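PDB 3FDJ: DegV family protein from Eubacterium eligens, which is of unknown function but, as a member of the DegV family, probably binds a fatty acid in the manner of its FakB relatives. Local coordinates for residues 3-8 and 19-24; 79-84 and 124-129. All blocks are in the same frame, centred on the assembly; numbering follows the deposited sequence.

Contact 1. Residues 3-8 and 19-24; sequences AMRLVA and GMVFKA
Phe22 reaches across to Leu6 and Ala8 with one side of its ring. Its CG stands anti to the backbone N (chi1 173°), beside the carbonyl carbon, and the ring lies against the neighbouring strand. Phe22 CE1 meets Ala8 CB at 3.9 Å, the methyl lying at the ring edge near its plane, while Phe22 CD1 rests 4.0 Å from Leu6 CB. An alanine here would probably leave Leu6 CB and Ala8 CB without their aromatic neighbour and open a gap beside Leu17 and Cys12, which the ring also touches.

Arg5 and Val21 meet on the other face of the sheet. The arginine chain is extended until chi3 (-77°), which turns NE aside, and Val21 CG1 sits over one guanidinium face, towards its rim, 3.5 Å from Arg5 NH2. Asp75 forms a salt bridge with Arg5 NE and the Ala71 carbonyl takes a bond from NH1, so the group is fixed from outside the two segments. Lys23 runs alongside, pointing the same way. Its NZ stays 6.2 Å from Arg5 NH1, and the nearby Asp75 would probably ease the repulsion of these like charges.

The backbone evidence is that of a parallel pair, the strand axes being 16° apart. Leu6 is bonded through both its groups: Leu6 N donates to Val21 O at 3.0 Å, and Lys23 N to Leu6 O at 3.0 Å. Ala8 N then donates to Lys23 O at 3.1 Å.

Strand 5-9 pairs on its other side with strand 77-82. Helix 120-134 packs on the Leu6 and Ala8 face through Ile133 and Leu126, and helix 65-72 lies against Val7 and Lys23 through Trp68 and Ala71.

Contact 2. Residues 79-84 and 124-129; sequences FVVTIT and IILEQL
Glu127 OE1, on the helix that packs Ile125, Leu126 and Leu129 against Phe79 and Val81, is gripped by two cations, Arg227 NH2 and Lys225 NZ. Its other oxygen, OE2, forms a salt bridge with Arg123 NE. Three positive groups around one carboxylate would be expected to favour its charged form.

The interface with the strand is apolar. Val81 sends CG2, the methyl anti to its carbonyl carbon, into a group of three helix methyls. Nearest is Leu126 CD2, 3.7 Å from Val81 CG2; Ile125 CG2 and Leu129 CD1 each stand 3.9 Å from that same methyl. Val81 and Leu129 pass one another pointing opposite ways. The leucine divides its two branches: CD1 also reaches Phe79 CB at 3.9 Å, while CD2 goes to the ring.

This is helix-on-sheet packing of an alpha/beta domain. Helix segment 124-129 runs nearly antiparallel to strand segment 79-82, at 166°, with a closest axis approach of 9.6 Å. Helix 90-102 touches Thr82 and carries the beta-alpha-beta crossover from strand 77-82 to the parallel strand 109-114.

Phe79 CG lies anti to its carbonyl carbon (chi1 -72°), which puts CG, the ring atom nearest Leu129 CD2, on the helix side. Leu129 CD2 sits over the centre of one face as a CH-pi contact, 4.2 Å from the Phe79 ring centroid and only 12° off the normal. The Phe79 ring is also stacked with that of Phe139, and Ile142 of helix 139-150 touches both Phe79 and Leu129.

Contacts 1 and 2 lie 10 Å apart between centres and meet through neighbouring strands of one sheet. Val7 is the joint: its N stands 2.8 Å from Phe79 O, and its O stands 2.8 Å from Val81 N, both probable hydrogen bonds. Strand 5-9 therefore lies between the partner strand of contact 1 and the strand of contact 2. The helix of contact 2 spans both, since Leu6 CD1 packs 3.7 Å from Leu126 O. The sodium ion bound by Lys160, Ala179 and Ile184 belongs elsewhere: Ile184 begins a strand of the second sheet, and neither contact supplies a ligand to the metal.

Contact 1. Residues 3-8 and 19-24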
ATOM      1  N   ALA A   3       3.454  22.076  13.858  1.00 20.88           N
ATOM      2  CA  ALA A   3       3.698  21.587  12.456  1.00 20.54           C
ATOM      3  C   ALA A   3       3.828  20.058  12.430  1.00 19.37           C
ATOM      4  O   ALA A   3       4.893  19.511  12.772  1.00 20.19           O
ATOM      5  CB  ALA A   3       4.959  22.234  11.926  1.00 20.72           C
HETATM    6  N   MSE A   4       2.775  19.349  12.030  1.00 17.21           N
HETATM    7  CA  MSE A   4       2.765  17.891  12.244  1.00 15.32           C
HETATM    8  C   MSE A   4       3.543  17.152  11.166  1.00 13.94           C
HETATM    9  O   MSE A   4       3.781  17.674  10.084  1.00 16.29           O
HETATM   10  CB  MSE A   4       1.348  17.367  12.322  1.00 14.80           C
HETATM   11  CG  MSE A   4       0.516  18.134  13.310  1.00 15.36           C
HETATM   12 SE   MSE A   4      -1.141  17.193  13.721  0.80 17.16          SE
HETATM   13  CE  MSE A   4      -2.147  18.742  14.243  1.00 18.19           C
ATOM     14  N   ARG A   5       3.979  15.952  11.485  1.00 10.95           N
ATOM     15  CA  ARG A   5       4.785  15.155  10.591  1.00  9.46           C
ATOM     16  C   ARG A   5       4.059  13.856  10.280  1.00  8.99           C
ATOM     17  O   ARG A   5       3.576  13.170  11.195  1.00  8.71           O
ATOM     18  CB  ARG A   5       6.110  14.815  11.248  1.00  9.96           C
ATOM     19  CG  ARG A   5       6.985  13.853  10.468  1.00 11.05           C
ATOM     20  CD  ARG A   5       8.338  13.672  11.150  1.00 15.67           C
ATOM     21  NE  ARG A   5       9.112  14.835  10.856  1.00 19.59           N
ATOM     22  CZ  ARG A   5      10.087  14.918   9.952  1.00 22.00           C
ATOM     23  NH1 ARG A   5      10.534  13.861   9.277  1.00 23.73           N
ATOM     24  NH2 ARG A   5      10.651  16.083   9.767  1.00 23.76           N
ATOM     25  N   LEU A   6       4.019  13.512   9.000  1.00  7.62           N
ATOM     26  CA  LEU A   6       3.510  12.233   8.536  1.00  8.37           C
ATOM     27  C   LEU A   6       4.673  11.293   8.138  1.00  8.22           C
ATOM     28  O   LEU A   6       5.615  11.701   7.465  1.00  8.65           O
ATOM     29  CB  LEU A   6       2.532  12.448   7.365  1.00  8.16           C
ATOM     30  CG  LEU A   6       1.333  13.359   7.642  1.00 10.24           C
ATOM     31  CD1 LEU A   6       0.388  13.425   6.393  1.00 11.25           C
ATOM     32  CD2 LEU A   6       0.573  12.961   8.899  1.00  8.85           C
ATOM     33  N   VAL A   7       4.603  10.041   8.578  1.00  8.66           N
ATOM     34  CA  VAL A   7       5.621   9.038   8.277  1.00  8.59           C
ATOM     35  C   VAL A   7       4.907   7.786   7.786  1.00  9.28           C
ATOM     36  O   VAL A   7       3.811   7.451   8.286  1.00  9.23           O
ATOM     37  CB  VAL A   7       6.477   8.721   9.532  1.00  9.39           C
ATOM     38  CG1 VAL A   7       7.565   7.687   9.235  1.00  9.55           C
ATOM     39  CG2 VAL A   7       7.155  10.007  10.089  1.00  7.98           C
ATOM     40  N   ALA A   8       5.491   7.099   6.806  1.00  7.99           N
ATOM     41  CA  ALA A   8       4.921   5.826   6.363  1.00  8.71           C
ATOM     42  C   ALA A   8       6.009   4.900   5.918  1.00  9.60           C
ATOM     43  O   ALA A   8       7.055   5.339   5.466  1.00  9.83           O
ATOM     44  CB  ALA A   8       3.925   6.050   5.220  1.00  7.72           C
ATOM     45  N   GLY A  19       3.009  19.844   0.088  1.00 20.02           N
ATOM     46  CA  GLY A  19       2.398  20.690   1.116  1.00 19.55           C
ATOM     47  C   GLY A  19       2.508  20.179   2.546  1.00 18.64           C
ATOM     48  O   GLY A  19       2.142  20.886   3.480  1.00 20.09           O
HETATM   49  N   MSE A  20       3.008  18.957   2.713  0.50 17.47           N
HETATM   50  CA  MSE A  20       3.122  18.323   4.026  0.50 16.10           C
HETATM   51  C   MSE A  20       4.568  17.993   4.344  0.50 15.25           C
HETATM   52  O   MSE A  20       5.414  17.923   3.450  0.50 14.56           O
HETATM   53  CB  MSE A  20       2.352  17.011   4.037  0.50 16.24           C
HETATM   54  CG  MSE A  20       0.868  17.157   4.130  0.50 15.89           C
HETATM   55 SE   MSE A  20       0.250  17.551   5.936  0.40 14.56          SE
HETATM   56  CE  MSE A  20       1.654  16.691   6.978  0.50 15.99           C
ATOM     57  N   VAL A  21       4.840  17.784   5.625  1.00 13.61           N
ATOM     58  CA  VAL A  21       6.091  17.203   6.050  1.00 12.96           C
ATOM     59  C   VAL A  21       5.853  15.695   6.048  1.00 11.52           C
ATOM     60  O   VAL A  21       5.012  15.202   6.795  1.00 12.08           O
ATOM     61  CB  VAL A  21       6.487  17.644   7.439  1.00 12.92           C
ATOM     62  CG1 VAL A  21       7.788  16.945   7.867  1.00 12.76           C
ATOM     63  CG2 VAL A  21       6.635  19.170   7.504  1.00 13.41           C
ATOM     64  N   PHE A  22       6.606  14.975   5.226  1.00 10.66           N
ATOM     65  CA  PHE A  22       6.386  13.548   5.026  1.00 10.39           C
ATOM     66  C   PHE A  22       7.701  12.831   4.791  1.00 10.86           C
ATOM     67  O   PHE A  22       8.549  13.304   4.035  1.00 10.60           O
ATOM     68  CB  PHE A  22       5.480  13.309   3.832  1.00 10.12           C
ATOM     69  CG  PHE A  22       5.358  11.848   3.467  1.00 10.68           C
ATOM     70  CD1 PHE A  22       4.541  11.014   4.217  1.00 11.83           C
ATOM     71  CD2 PHE A  22       6.114  11.311   2.440  1.00 12.77           C
ATOM     72  CE1 PHE A  22       4.461   9.640   3.936  1.00 12.41           C
ATOM     73  CE2 PHE A  22       6.051   9.946   2.151  1.00 13.32           C
ATOM     74  CZ  PHE A  22       5.213   9.127   2.873  1.00 11.95           C
ATOM     75  N   LYS A  23       7.843  11.668   5.405  1.00 10.43           N
ATOM     76  CA  LYS A  23       8.990  10.813   5.189  1.00 11.04           C
ATOM     77  C   LYS A  23       8.596   9.352   5.033  1.00 11.13           C
ATOM     78  O   LYS A  23       7.894   8.796   5.900  1.00  9.71           O
ATOM     79  CB  LYS A  23       9.922  10.941   6.389  1.00 13.01           C
ATOM     80  CG  LYS A  23      11.235  10.307   6.165  1.00 17.60           C
ATOM     81  CD  LYS A  23      12.079  11.133   5.218  1.00 24.12           C
ATOM     82  CE  LYS A  23      13.282  10.368   4.738  1.00 27.73           C
ATOM     83  NZ  LYS A  23      14.281  10.263   5.836  1.00 30.97           N
ATOM     84  N   ALA A  24       9.068   8.732   3.950  1.00  9.87           N
ATOM     85  CA  ALA A  24       8.902   7.290   3.738  1.00 10.22           C
ATOM     86  C   ALA A  24      10.085   6.526   4.335  1.00 10.49           C
ATOM     87  O   ALA A  24      11.229   6.979   4.256  1.00 11.41           O
ATOM     88  CB  ALA A  24       8.746   6.966   2.234  1.00 10.78           C
TER

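Contact 2. Residues 79-84 and 124-129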
ATOM      1  N   PHE A  79       2.153  11.208  12.940  1.00  8.30           N
ATOM      2  CA  PHE A  79       1.315  10.091  12.551  1.00  8.27           C
ATOM      3  C   PHE A  79       2.172   9.181  11.692  1.00  8.41           C
ATOM      4  O   PHE A  79       2.865   9.638  10.772  1.00  8.13           O
ATOM      5  CB  PHE A  79       0.051  10.535  11.789  1.00  8.25           C
ATOM      6  CG  PHE A  79      -0.965  11.206  12.650  1.00  9.92           C
ATOM      7  CD1 PHE A  79      -1.798  10.463  13.488  1.00  8.92           C
ATOM      8  CD2 PHE A  79      -1.088  12.581  12.653  1.00 10.95           C
ATOM      9  CE1 PHE A  79      -2.729  11.100  14.288  1.00  9.04           C
ATOM     10  CE2 PHE A  79      -2.013  13.230  13.487  1.00 11.88           C
ATOM     11  CZ  PHE A  79      -2.817  12.487  14.308  1.00 10.87           C
ATOM     12  N   VAL A  80       2.128   7.888  12.006  1.00  8.91           N
ATOM     13  CA  VAL A  80       2.876   6.872  11.274  1.00  9.07           C
ATOM     14  C   VAL A  80       1.896   5.904  10.661  1.00 10.17           C
ATOM     15  O   VAL A  80       1.083   5.321  11.391  1.00 12.73           O
ATOM     16  CB  VAL A  80       3.824   6.097  12.208  1.00  8.48           C
ATOM     17  CG1 VAL A  80       4.730   5.173  11.379  1.00 10.85           C
ATOM     18  CG2 VAL A  80       4.680   7.056  13.069  1.00  9.88           C
ATOM     19  N   VAL A  81       1.946   5.709   9.340  1.00  8.64           N
ATOM     20  CA  VAL A  81       1.052   4.740   8.684  1.00  8.78           C
ATOM     21  C   VAL A  81       1.862   3.521   8.267  1.00  8.98           C
ATOM     22  O   VAL A  81       2.926   3.657   7.661  1.00  9.01           O
ATOM     23  CB  VAL A  81       0.334   5.371   7.481  1.00  9.07           C
ATOM     24  CG1 VAL A  81      -0.640   4.356   6.815  1.00  9.30           C
ATOM     25  CG2 VAL A  81      -0.426   6.644   7.924  1.00  8.33           C
ATOM     26  N   THR A  82       1.397   2.336   8.640  1.00  9.10           N
ATOM     27  CA  THR A  82       2.115   1.116   8.309  1.00  9.39           C
ATOM     28  C   THR A  82       1.269   0.164   7.470  1.00  9.59           C
ATOM     29  O   THR A  82       0.054   0.204   7.486  1.00  9.96           O
ATOM     30  CB  THR A  82       2.628   0.321   9.550  1.00  9.82           C
ATOM     31  OG1 THR A  82       1.548  -0.355  10.201  1.00 10.64           O
ATOM     32  CG2 THR A  82       3.370   1.240  10.582  1.00 10.88           C
ATOM     33  N   ILE A  83       1.958  -0.682   6.722  0.50  9.48           N
ATOM     34  CA  ILE A  83       1.360  -1.828   6.051  0.50  9.44           C
ATOM     35  C   ILE A  83       0.737  -2.744   7.120  0.50  9.15           C
ATOM     36  O   ILE A  83       1.167  -2.765   8.285  0.50  8.04           O
ATOM     37  CB  ILE A  83       2.437  -2.537   5.192  0.50  9.63           C
ATOM     38  CG1 ILE A  83       1.900  -3.799   4.467  0.50  9.22           C
ATOM     39  CG2 ILE A  83       3.621  -2.872   6.045  0.50 10.87           C
ATOM     40  CD1 ILE A  83       2.810  -4.231   3.316  0.50 10.50           C
ATOM     41  N   THR A  84      -0.306  -3.461   6.722  1.00  9.09           N
ATOM     42  CA  THR A  84      -1.056  -4.337   7.599  1.00  9.27           C
ATOM     43  C   THR A  84      -0.221  -5.172   8.579  1.00  8.68           C
ATOM     44  O   THR A  84       0.732  -5.894   8.216  1.00  8.44           O
ATOM     45  CB  THR A  84      -1.978  -5.272   6.785  1.00  9.29           C
ATOM     46  OG1 THR A  84      -2.630  -6.170   7.685  1.00 11.97           O
ATOM     47  CG2 THR A  84      -1.200  -6.048   5.715  1.00 10.86           C
ATOM     48  N   ILE A 124      -4.329   6.835   0.585  1.00  8.55           N
ATOM     49  CA  ILE A 124      -5.592   7.495   0.919  1.00  9.02           C
ATOM     50  C   ILE A 124      -5.628   7.934   2.394  1.00  8.85           C
ATOM     51  O   ILE A 124      -6.099   9.021   2.718  1.00  9.60           O
ATOM     52  CB  ILE A 124      -6.802   6.616   0.520  1.00  9.13           C
ATOM     53  CG1 ILE A 124      -6.977   6.673  -0.998  1.00  8.40           C
ATOM     54  CG2 ILE A 124      -8.095   7.077   1.199  1.00  8.73           C
ATOM     55  CD1 ILE A 124      -8.200   5.909  -1.559  1.00 11.03           C
ATOM     56  N   ILE A 125      -5.150   7.087   3.284  1.00  8.98           N
ATOM     57  CA  ILE A 125      -5.053   7.455   4.699  1.00  9.31           C
ATOM     58  C   ILE A 125      -4.155   8.699   4.880  1.00  8.50           C
ATOM     59  O   ILE A 125      -4.544   9.669   5.525  1.00  7.86           O
ATOM     60  CB  ILE A 125      -4.566   6.266   5.548  1.00  9.22           C
ATOM     61  CG1 ILE A 125      -5.631   5.171   5.531  1.00  9.86           C
ATOM     62  CG2 ILE A 125      -4.257   6.703   6.989  1.00 11.27           C
ATOM     63  CD1 ILE A 125      -5.160   3.799   6.046  1.00 11.40           C
ATOM     64  N   LEU A 126      -2.977   8.665   4.281  1.00  8.76           N
ATOM     65  CA  LEU A 126      -2.022   9.780   4.375  1.00  8.81           C
ATOM     66  C   LEU A 126      -2.634  11.071   3.858  1.00  9.39           C
ATOM     67  O   LEU A 126      -2.482  12.127   4.485  1.00  9.81           O
ATOM     68  CB  LEU A 126      -0.749   9.454   3.610  1.00  8.46           C
ATOM     69  CG  LEU A 126       0.148   8.444   4.292  1.00  9.12           C
ATOM     70  CD1 LEU A 126       1.116   7.845   3.284  1.00 11.88           C
ATOM     71  CD2 LEU A 126       0.909   9.106   5.450  1.00  7.79           C
ATOM     72  N   GLU A 127      -3.352  10.982   2.735  1.00  8.62           N
ATOM     73  CA  GLU A 127      -3.992  12.157   2.180  1.00  9.03           C
ATOM     74  C   GLU A 127      -5.107  12.716   3.072  1.00  8.75           C
ATOM     75  O   GLU A 127      -5.353  13.923   3.084  1.00  8.40           O
ATOM     76  CB  GLU A 127      -4.515  11.901   0.779  1.00  8.39           C
ATOM     77  CG  GLU A 127      -3.414  11.684  -0.267  1.00 11.61           C
ATOM     78  CD  GLU A 127      -3.987  11.485  -1.648  1.00 16.35           C
ATOM     79  OE1 GLU A 127      -5.072  12.060  -1.917  1.00 20.95           O
ATOM     80  OE2 GLU A 127      -3.364  10.782  -2.469  1.00 17.10           O
ATOM     81  N   GLN A 128      -5.808  11.840   3.777  1.00  8.44           N
ATOM     82  CA  GLN A 128      -6.850  12.294   4.675  1.00  8.22           C
ATOM     83  C   GLN A 128      -6.260  12.953   5.920  1.00  8.14           C
ATOM     84  O   GLN A 128      -6.818  13.940   6.412  1.00  7.72           O
ATOM     85  CB  GLN A 128      -7.803  11.165   5.056  1.00  8.85           C
ATOM     86  CG  GLN A 128      -9.008  11.634   5.843  1.00  9.51           C
ATOM     87  CD  GLN A 128      -9.942  12.561   5.082  1.00 14.60           C
ATOM     88  OE1 GLN A 128      -9.911  12.660   3.850  1.00 16.10           O
ATOM     89  NE2 GLN A 128     -10.782  13.256   5.833  1.00 17.73           N
ATOM     90  N   LEU A 129      -5.139  12.422   6.408  1.00  7.31           N
ATOM     91  CA  LEU A 129      -4.413  13.022   7.515  1.00  7.24           C
ATOM     92  C   LEU A 129      -3.989  14.433   7.088  1.00  8.31           C
ATOM     93  O   LEU A 129      -4.202  15.416   7.831  1.00  8.38           O
ATOM     94  CB  LEU A 129      -3.202  12.195   7.904  1.00  6.42           C
ATOM     95  CG  LEU A 129      -3.502  10.865   8.617  1.00  8.28           C
ATOM     96  CD1 LEU A 129      -2.226  10.009   8.679  1.00  9.75           C
ATOM     97  CD2 LEU A 129      -4.142  11.145   9.995  1.00  7.56           C
TER